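Local coordinates for DUF211 domain-containing protein (Archaeoglobus fulgidus DSM 4304, PDB 3BPD) that is of unknown function but binds magnesium ions and assembles into a heptamer, at residues R8-V13 with V79-A84. The protein carries 1 engineered substitution. Residues are numbered along the deposited sequence; the frame is centred on the assembly and turned at random.
Sequences RLVLDV and VDEVVA. With MG (magnesium ion), chain Y.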
# COMPACT_ATOMS: atom_id res chain seq x y z
N ARG F 8 0.90 22.50 -4.92
CA ARG F 8 0.24 21.51 -5.76
C ARG F 8 -1.26 21.80 -5.95
O ARG F 8 -1.97 22.22 -5.03
CB ARG F 8 0.43 20.11 -5.16
CG ARG F 8 0.17 18.97 -6.14
CD ARG F 8 0.39 17.62 -5.49
NE ARG F 8 -0.63 17.34 -4.49
CZ ARG F 8 -0.55 16.36 -3.59
NH1 ARG F 8 0.51 15.56 -3.57
NH2 ARG F 8 -1.51 16.19 -2.70
N LEU F 9 -1.73 21.59 -7.17
CA LEU F 9 -3.13 21.82 -7.50
C LEU F 9 -3.70 20.64 -8.30
O LEU F 9 -3.02 20.06 -9.15
CB LEU F 9 -3.28 23.10 -8.35
CG LEU F 9 -2.87 24.43 -7.71
CD1 LEU F 9 -2.72 25.52 -8.76
CD2 LEU F 9 -3.92 24.81 -6.69
N VAL F 10 -4.93 20.27 -8.01
CA VAL F 10 -5.57 19.22 -8.78
C VAL F 10 -6.77 19.94 -9.36
O VAL F 10 -7.70 20.30 -8.64
CB VAL F 10 -6.00 18.00 -7.92
CG1 VAL F 10 -6.85 17.05 -8.77
CG2 VAL F 10 -4.76 17.27 -7.38
N LEU F 11 -6.72 20.20 -10.65
CA LEU F 11 -7.79 20.92 -11.30
C LEU F 11 -8.71 20.05 -12.15
O LEU F 11 -8.26 19.24 -12.94
CB LEU F 11 -7.20 22.03 -12.16
CG LEU F 11 -6.25 22.96 -11.40
CD1 LEU F 11 -5.86 24.12 -12.28
CD2 LEU F 11 -6.92 23.46 -10.13
N ASP F 12 -10.01 20.22 -11.95
CA ASP F 12 -10.98 19.49 -12.75
C ASP F 12 -11.24 20.40 -13.94
O ASP F 12 -11.80 21.49 -13.78
CB ASP F 12 -12.28 19.28 -11.99
CG ASP F 12 -13.39 18.77 -12.88
OD1 ASP F 12 -14.56 18.80 -12.45
OD2 ASP F 12 -13.08 18.34 -14.02
N VAL F 13 -10.85 19.96 -15.13
CA VAL F 13 -11.03 20.77 -16.32
C VAL F 13 -11.84 20.13 -17.45
O VAL F 13 -11.69 18.95 -17.74
CB VAL F 13 -9.66 21.21 -16.87
CG1 VAL F 13 -9.82 21.87 -18.22
CG2 VAL F 13 -9.00 22.17 -15.90
N VAL F 79 -11.44 23.30 -8.35
CA VAL F 79 -10.12 23.06 -7.80
C VAL F 79 -10.34 21.94 -6.80
O VAL F 79 -10.91 22.16 -5.74
CB VAL F 79 -9.61 24.34 -7.07
CG1 VAL F 79 -8.24 24.10 -6.48
CG2 VAL F 79 -9.59 25.51 -8.04
N ASP F 80 -9.92 20.72 -7.12
CA ASP F 80 -10.18 19.61 -6.20
C ASP F 80 -9.18 19.43 -5.07
O ASP F 80 -9.50 18.80 -4.06
CB ASP F 80 -10.34 18.31 -6.99
CG ASP F 80 -11.44 18.40 -8.04
OD1 ASP F 80 -12.39 19.19 -7.87
OD2 ASP F 80 -11.37 17.67 -9.04
N GLU F 81 -7.98 19.97 -5.23
CA GLU F 81 -6.98 19.88 -4.17
C GLU F 81 -5.99 21.01 -4.29
O GLU F 81 -5.64 21.42 -5.39
CB GLU F 81 -6.22 18.56 -4.20
CG GLU F 81 -5.82 18.12 -2.80
CD GLU F 81 -4.68 17.13 -2.76
OE1 GLU F 81 -4.60 16.36 -1.77
OE2 GLU F 81 -3.84 17.13 -3.68
N VAL F 82 -5.55 21.51 -3.14
CA VAL F 82 -4.57 22.59 -3.10
C VAL F 82 -3.59 22.28 -1.98
O VAL F 82 -3.99 21.80 -0.93
CB VAL F 82 -5.20 23.95 -2.76
CG1 VAL F 82 -4.21 25.05 -3.08
CG2 VAL F 82 -6.49 24.14 -3.52
N VAL F 83 -2.32 22.54 -2.22
CA VAL F 83 -1.31 22.32 -1.19
C VAL F 83 -0.46 23.59 -1.12
O VAL F 83 -0.04 24.12 -2.14
CB VAL F 83 -0.43 21.11 -1.52
CG1 VAL F 83 0.51 20.85 -0.37
CG2 VAL F 83 -1.31 19.90 -1.76
N ALA F 84 -0.23 24.09 0.09
CA ALA F 84 0.56 25.30 0.26
C ALA F 84 1.45 25.21 1.49
O ALA F 84 1.06 24.64 2.50
CB ALA F 84 -0.36 26.51 0.38
MG MG Y . -15.25 19.09 -10.35
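Arg-8 and Glu-81 form a salt bridge between strands 8-13 and 79-84, NH2 of Arg-8 lying 2.7 Å from OE2 of Glu-81 on its syn side. Guanidinium and carboxylate planes are 10° apart but offset, NH2 standing 24° out of the carboxylate plane, and NE adds a weak bond to the same oxygen. A bend at chi3 (69°) sets NE near Glu-81 OE2, while beyond CG the glutamate chain stays extended. Each end has a further partner: Glu-90 for Arg-8 NH2, Asn-38 of a second subunit for Glu-81 OE1.

Backbone bonds join the antiparallel strands, Val-83 N to Arg-8 O at 2.8 Å and Val-10 N to Glu-81 O at 2.9 Å. A classic beta bulge follows: Val-10 O accepts a hydrogen bond from Asp-80 N at 2.7 Å and a weak one from Glu-81 N. Past it, Asp-12 OD1 binds a magnesium ion at 2.2 Å, which Ser-78 also coordinates; Asp-80 OD1 is hydrogen-bonded to that serine.

On the salt-bridge face, CG2 of Val-10 rests 3.7 Å from CB of Glu-81, and Val-83 CG2 touches CB and NE of Arg-8. The other face is apolar: Leu-9 CD2 lies 3.6 Å from Val-82 CG1, side by side, and Leu-11 CD2 meets both Val-79 methyls, with helix 62-71 packed against Leu-9, Leu-11 and Val-79.

An alanine at Arg-8 would probably leave the buried Glu-81 carboxylate without its cationic mate. The contact thus joins first and last strands of a ferredoxin-like sandwich through a buried ion pair among valines, and outermost strand 75-85 extends the sheet into the second subunit.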